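Local coordinates for extracellular matrix-binding protein EbhA (Staphylococcus aureus, PDB 2DGJ) that probably serves in adhesion at the cell wall, this piece of a far longer protein forming a rod of connected three-helix bundles, at residues L149-S154 and A195-A200; T160-A165 and N188-A193. All coordinates share one frame; numbering follows the deposited sequence.

Interaction 1 (L149-S154 and A195-A200)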
ATOM      1  N   LEU A 149      41.746  11.059  18.163  1.00 13.66           N
ATOM      2  CA  LEU A 149      43.100  10.734  18.588  1.00 13.87           C
ATOM      3  C   LEU A 149      43.301  10.712  20.099  1.00 14.14           C
ATOM      4  O   LEU A 149      43.859   9.756  20.633  1.00 14.33           O
ATOM      5  CB  LEU A 149      44.091  11.712  17.952  1.00 13.68           C
ATOM      6  CG  LEU A 149      44.859  11.255  16.703  1.00 13.75           C
ATOM      7  CD1 LEU A 149      44.190  10.060  16.045  1.00 13.50           C
ATOM      8  CD2 LEU A 149      44.955  12.417  15.732  1.00 13.41           C
ATOM      9  N   ASP A 150      42.849  11.757  20.791  1.00 14.35           N
ATOM     10  CA  ASP A 150      43.007  11.809  22.243  1.00 14.59           C
ATOM     11  C   ASP A 150      41.820  11.225  22.997  1.00 14.78           C
ATOM     12  O   ASP A 150      41.655  11.469  24.190  1.00 14.81           O
ATOM     13  CB  ASP A 150      43.255  13.247  22.720  1.00 14.43           C
ATOM     14  CG  ASP A 150      44.652  13.738  22.389  1.00 14.28           C
ATOM     15  OD1 ASP A 150      45.539  12.886  22.180  1.00 14.25           O
ATOM     16  OD2 ASP A 150      44.872  14.967  22.352  1.00 14.20           O
ATOM     17  N   ALA A 151      40.997  10.457  22.299  1.00 14.98           N
ATOM     18  CA  ALA A 151      39.838   9.835  22.927  1.00 15.15           C
ATOM     19  C   ALA A 151      40.338   8.618  23.690  1.00 15.28           C
ATOM     20  O   ALA A 151      41.360   8.040  23.317  1.00 15.31           O
ATOM     21  CB  ALA A 151      38.836   9.411  21.863  1.00 15.11           C
ATOM     22  N   ASP A 152      39.637   8.228  24.754  1.00 15.41           N
ATOM     23  CA  ASP A 152      40.045   7.052  25.513  1.00 15.55           C
ATOM     24  C   ASP A 152      40.234   5.906  24.516  1.00 15.67           C
ATOM     25  O   ASP A 152      39.425   5.726  23.603  1.00 15.77           O
ATOM     26  CB  ASP A 152      38.979   6.679  26.545  1.00 15.56           C
ATOM     27  CG  ASP A 152      38.718   7.792  27.542  1.00 15.73           C
ATOM     28  OD1 ASP A 152      39.701   8.379  28.037  1.00 16.12           O
ATOM     29  OD2 ASP A 152      37.536   8.076  27.838  1.00 15.69           O
ATOM     30  N   GLU A 153      41.299   5.134  24.685  1.00 15.68           N
ATOM     31  CA  GLU A 153      41.576   4.032  23.778  1.00 15.82           C
ATOM     32  C   GLU A 153      40.376   3.130  23.507  1.00 15.74           C
ATOM     33  O   GLU A 153      40.173   2.703  22.372  1.00 15.78           O
ATOM     34  CB  GLU A 153      42.745   3.190  24.299  1.00 16.03           C
ATOM     35  CG  GLU A 153      42.921   1.878  23.547  1.00 16.70           C
ATOM     36  CD  GLU A 153      44.250   1.204  23.824  1.00 17.00           C
ATOM     37  OE1 GLU A 153      44.721   1.234  24.982  1.00 17.30           O
ATOM     38  OE2 GLU A 153      44.822   0.631  22.874  1.00 17.50           O
ATOM     39  N   SER A 154      39.587   2.834  24.537  1.00 15.60           N
ATOM     40  CA  SER A 154      38.426   1.969  24.355  1.00 15.54           C
ATOM     41  C   SER A 154      37.428   2.632  23.418  1.00 15.48           C
ATOM     42  O   SER A 154      36.773   1.960  22.621  1.00 15.51           O
ATOM     43  CB  SER A 154      37.744   1.670  25.692  1.00 15.51           C
ATOM     44  OG  SER A 154      36.951   2.765  26.112  1.00 15.83           O
ATOM     45  N   ALA A 195      29.905   9.706  18.607  1.00 17.87           N
ATOM     46  CA  ALA A 195      29.457  10.725  19.547  1.00 17.85           C
ATOM     47  C   ALA A 195      30.098  10.499  20.904  1.00 17.85           C
ATOM     48  O   ALA A 195      29.983  11.338  21.798  1.00 17.83           O
ATOM     49  CB  ALA A 195      27.943  10.688  19.678  1.00 17.79           C
ATOM     50  N   ALA A 196      30.769   9.360  21.056  1.00 17.72           N
ATOM     51  CA  ALA A 196      31.424   9.012  22.307  1.00 17.61           C
ATOM     52  C   ALA A 196      32.859   9.546  22.385  1.00 17.57           C
ATOM     53  O   ALA A 196      33.366   9.789  23.483  1.00 17.61           O
ATOM     54  CB  ALA A 196      31.411   7.493  22.493  1.00 17.62           C
ATOM     55  N   LEU A 197      33.510   9.715  21.231  1.00 17.41           N
ATOM     56  CA  LEU A 197      34.884  10.229  21.199  1.00 17.18           C
ATOM     57  C   LEU A 197      34.990  11.411  22.152  1.00 17.02           C
ATOM     58  O   LEU A 197      34.225  12.357  22.043  1.00 16.96           O
ATOM     59  CB  LEU A 197      35.268  10.666  19.781  1.00 17.13           C
ATOM     60  CG  LEU A 197      35.798   9.624  18.785  1.00 17.17           C
ATOM     61  CD1 LEU A 197      35.999   8.268  19.457  1.00 16.96           C
ATOM     62  CD2 LEU A 197      34.826   9.513  17.628  1.00 17.13           C
ATOM     63  N   ASN A 198      35.946  11.362  23.076  1.00 16.88           N
ATOM     64  CA  ASN A 198      36.085  12.422  24.072  1.00 16.71           C
ATOM     65  C   ASN A 198      37.459  13.086  24.146  1.00 16.67           C
ATOM     66  O   ASN A 198      37.838  13.630  25.189  1.00 16.45           O
ATOM     67  CB  ASN A 198      35.711  11.862  25.455  1.00 16.53           C
ATOM     68  CG  ASN A 198      36.611  10.715  25.883  1.00 16.52           C
ATOM     69  OD1 ASN A 198      37.188  10.013  25.050  1.00 16.33           O
ATOM     70  ND2 ASN A 198      36.719  10.507  27.194  1.00 16.47           N
ATOM     71  N   GLY A 199      38.199  13.053  23.044  1.00 16.75           N
ATOM     72  CA  GLY A 199      39.511  13.673  23.036  1.00 16.73           C
ATOM     73  C   GLY A 199      39.432  15.130  23.450  1.00 16.86           C
ATOM     74  O   GLY A 199      40.305  15.634  24.158  1.00 16.91           O
ATOM     75  N   ALA A 200      38.381  15.813  23.006  1.00 16.93           N
ATOM     76  CA  ALA A 200      38.182  17.221  23.328  1.00 17.08           C
ATOM     77  C   ALA A 200      38.094  17.412  24.835  1.00 17.18           C
ATOM     78  O   ALA A 200      38.707  18.325  25.393  1.00 17.17           O
ATOM     79  CB  ALA A 200      36.919  17.725  22.660  1.00 16.96           C
TER
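D152 and N198 join two interhelical turns through a pair of hydrogen bonds made by the N198 side chain at one end of a three-helix bundle, where the turn entering helix 153-170 meets the one entering helix 199-215. The amide of N198 works with both of its ends. Its OD1 accepts a hydrogen bond from the backbone N of D152 at 3.0 Å, nearly straight (163° at the hydrogen), while its ND2 gives a hydrogen to D152 OD2 at 2.6 Å. That second bond arrives from above the carboxylate, whose plane is turned 68° from the amide. N198 can reach across because its CG sits between the backbone N and the carbonyl carbon (chi1 61°). Each residue holds the N-cap position of its helix, yet neither side chain makes a capping bond; D152 OD1 takes a further bond from N202 ND2. The site is consistent with a junction in the string of alternately connected three-helix bundles described for Ebh. Next to this pair the backbones are in contact, A151 CA lying 3.9 Å from G199 CA. The CA of G199 also makes a CA-H...O contact of 3.3 Å with D150 O, an oxygen that accepts a hydrogen bond from N202 as well. L197 CD1 packs on A151 CB at 3.9 Å.

Interaction 2 (T160-A165 and N188-A193)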
ATOM      1  N   THR A 160      36.529   2.708  15.493  1.00 15.07           N
ATOM      2  CA  THR A 160      37.205   2.031  14.393  1.00 15.32           C
ATOM      3  C   THR A 160      36.476   0.739  14.039  1.00 15.40           C
ATOM      4  O   THR A 160      36.369   0.373  12.872  1.00 15.24           O
ATOM      5  CB  THR A 160      38.665   1.696  14.763  1.00 15.29           C
ATOM      6  OG1 THR A 160      39.434   2.907  14.815  1.00 15.30           O
ATOM      7  CG2 THR A 160      39.276   0.738  13.735  1.00 15.39           C
ATOM      8  N   GLN A 161      35.978   0.053  15.059  1.00 15.61           N
ATOM      9  CA  GLN A 161      35.266  -1.201  14.864  1.00 15.94           C
ATOM     10  C   GLN A 161      33.958  -0.932  14.128  1.00 15.92           C
ATOM     11  O   GLN A 161      33.674  -1.549  13.095  1.00 15.85           O
ATOM     12  CB  GLN A 161      34.989  -1.849  16.221  1.00 16.39           C
ATOM     13  CG  GLN A 161      34.582  -3.318  16.143  1.00 17.18           C
ATOM     14  CD  GLN A 161      34.467  -3.960  17.518  1.00 17.74           C
ATOM     15  OE1 GLN A 161      34.237  -5.161  17.632  1.00 18.07           O
ATOM     16  NE2 GLN A 161      34.627  -3.159  18.570  1.00 18.06           N
ATOM     17  N   ALA A 162      33.171  -0.002  14.663  1.00 15.81           N
ATOM     18  CA  ALA A 162      31.889   0.359  14.069  1.00 15.72           C
ATOM     19  C   ALA A 162      32.011   0.648  12.577  1.00 15.64           C
ATOM     20  O   ALA A 162      31.281   0.079  11.771  1.00 15.54           O
ATOM     21  CB  ALA A 162      31.311   1.571  14.779  1.00 15.69           C
ATOM     22  N   VAL A 163      32.934   1.535  12.211  1.00 15.63           N
ATOM     23  CA  VAL A 163      33.141   1.895  10.809  1.00 15.62           C
ATOM     24  C   VAL A 163      33.603   0.688   9.994  1.00 15.72           C
ATOM     25  O   VAL A 163      33.177   0.497   8.855  1.00 15.64           O
ATOM     26  CB  VAL A 163      34.176   3.036  10.667  1.00 15.59           C
ATOM     27  CG1 VAL A 163      33.692   4.276  11.396  1.00 15.64           C
ATOM     28  CG2 VAL A 163      35.513   2.602  11.229  1.00 15.73           C
ATOM     29  N   THR A 164      34.473  -0.128  10.584  1.00 15.86           N
ATOM     30  CA  THR A 164      34.975  -1.318   9.906  1.00 16.01           C
ATOM     31  C   THR A 164      33.806  -2.197   9.500  1.00 16.09           C
ATOM     32  O   THR A 164      33.716  -2.629   8.353  1.00 16.17           O
ATOM     33  CB  THR A 164      35.910  -2.131  10.816  1.00 15.98           C
ATOM     34  OG1 THR A 164      37.074  -1.350  11.101  1.00 15.96           O
ATOM     35  CG2 THR A 164      36.322  -3.454  10.143  1.00 16.04           C
ATOM     36  N   ALA A 165      32.914  -2.458  10.450  1.00 16.21           N
ATOM     37  CA  ALA A 165      31.738  -3.280  10.194  1.00 16.30           C
ATOM     38  C   ALA A 165      30.883  -2.594   9.126  1.00 16.39           C
ATOM     39  O   ALA A 165      30.452  -3.221   8.153  1.00 16.50           O
ATOM     40  CB  ALA A 165      30.939  -3.461  11.485  1.00 16.11           C
ATOM     41  N   ASN A 188      23.555   2.639  14.105  1.00 19.07           N
ATOM     42  CA  ASN A 188      23.571   3.063  15.498  1.00 19.01           C
ATOM     43  C   ASN A 188      24.970   2.921  16.082  1.00 18.84           C
ATOM     44  O   ASN A 188      25.408   3.766  16.860  1.00 18.89           O
ATOM     45  CB  ASN A 188      22.583   2.237  16.318  1.00 19.14           C
ATOM     46  CG  ASN A 188      21.164   2.753  16.216  1.00 19.51           C
ATOM     47  OD1 ASN A 188      20.844   3.822  16.739  1.00 19.87           O
ATOM     48  ND2 ASN A 188      20.305   2.004  15.535  1.00 19.77           N
ATOM     49  N   ALA A 189      25.662   1.854  15.694  1.00 18.65           N
ATOM     50  CA  ALA A 189      27.012   1.582  16.183  1.00 18.38           C
ATOM     51  C   ALA A 189      27.941   2.740  15.870  1.00 18.22           C
ATOM     52  O   ALA A 189      28.648   3.226  16.746  1.00 18.19           O
ATOM     53  CB  ALA A 189      27.558   0.290  15.562  1.00 18.32           C
ATOM     54  N   VAL A 190      27.931   3.178  14.615  1.00 18.13           N
ATOM     55  CA  VAL A 190      28.773   4.288  14.181  1.00 18.10           C
ATOM     56  C   VAL A 190      28.403   5.584  14.900  1.00 18.18           C
ATOM     57  O   VAL A 190      29.263   6.262  15.460  1.00 18.21           O
ATOM     58  CB  VAL A 190      28.648   4.523  12.660  1.00 17.97           C
ATOM     59  CG1 VAL A 190      29.518   5.699  12.236  1.00 17.88           C
ATOM     60  CG2 VAL A 190      29.056   3.279  11.909  1.00 17.76           C
ATOM     61  N   THR A 191      27.115   5.916  14.874  1.00 18.30           N
ATOM     62  CA  THR A 191      26.601   7.126  15.499  1.00 18.40           C
ATOM     63  C   THR A 191      26.978   7.257  16.972  1.00 18.51           C
ATOM     64  O   THR A 191      27.543   8.264  17.386  1.00 18.58           O
ATOM     65  CB  THR A 191      25.065   7.199  15.384  1.00 18.45           C
ATOM     66  OG1 THR A 191      24.682   7.200  14.003  1.00 18.44           O
ATOM     67  CG2 THR A 191      24.553   8.466  16.047  1.00 18.35           C
ATOM     68  N   ARG A 192      26.659   6.242  17.767  1.00 18.63           N
ATOM     69  CA  ARG A 192      26.966   6.279  19.192  1.00 18.77           C
ATOM     70  C   ARG A 192      28.460   6.215  19.517  1.00 18.64           C
ATOM     71  O   ARG A 192      28.926   6.861  20.461  1.00 18.59           O
ATOM     72  CB  ARG A 192      26.198   5.163  19.909  1.00 19.14           C
ATOM     73  CG  ARG A 192      24.705   5.470  19.944  1.00 19.82           C
ATOM     74  CD  ARG A 192      23.841   4.411  20.613  1.00 20.34           C
ATOM     75  NE  ARG A 192      22.468   4.904  20.739  1.00 20.81           N
ATOM     76  CZ  ARG A 192      21.415   4.160  21.064  1.00 20.97           C
ATOM     77  NH1 ARG A 192      21.555   2.860  21.289  1.00 21.24           N
ATOM     78  NH2 ARG A 192      20.211   4.719  21.153  1.00 20.90           N
ATOM     79  N   ALA A 193      29.213   5.453  18.732  1.00 18.40           N
ATOM     80  CA  ALA A 193      30.650   5.339  18.959  1.00 18.29           C
ATOM     81  C   ALA A 193      31.339   6.662  18.652  1.00 18.22           C
ATOM     82  O   ALA A 193      32.235   7.087  19.374  1.00 18.32           O
ATOM     83  CB  ALA A 193      31.236   4.242  18.088  1.00 18.23           C
TER
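A162 meets A189, V190 and A193 where two antiparallel helices of a three-helix bundle pack side by side in the FIVAR domain. The axes of the short segments 160-165 and 188-193 approach to 8.4 Å, with 154° between their N-to-C directions. So close an approach illustrates how alanine at an interface lets helix backbones come together: the CA atoms of A162 and V190 are just 5.0 Å apart. The tight part centres on one methyl group. A162 CB points at the facing helix and rests against its backbone, 3.7 Å from both A189 O and V190 N, while the methyl of A189 lies alongside it at 4.0 Å. V190 answers from its own helix with one branch: CG2, anti to the carbonyl carbon and beside the backbone N, reaches the A162 carbonyl oxygen at 3.9 Å. The two segments meet by van der Waals packing of methyl groups on each other and on the backbone.

Toward solvent the fit is looser. A189 and A193 are both partly exposed, and A193 CB comes no nearer than 4.3 Å to A162 CB. The far side of helix 188-193 carries polar groups to a different partner: N188 and T191 both hydrogen-bond to Q35 of the second subunit. On the buried side of the alanine centre, V163 and V190 make a loose contact between valine branches, with CG1 of V163 4.5 Å from CG1 of V190.

Overall arrangement
Both contacts draw on helix 153-170, interaction 1 at the turn leading into it and interaction 2 farther along its length, and their centres lie 13 Å apart. In sequence the order is 149-154, 160-165, 188-193, 195-200, so the helix pair of interaction 2 falls between the two turns that interaction 1 brings together. Interaction 2 joins helices 153-170 and 180-194 along their length; interaction 1 joins the chain just before the first to the chain just after the second, next to the start of helix 199-215, an arrangement consistent with a rod of connected bundles. Residues of both contacts also touch the second subunit.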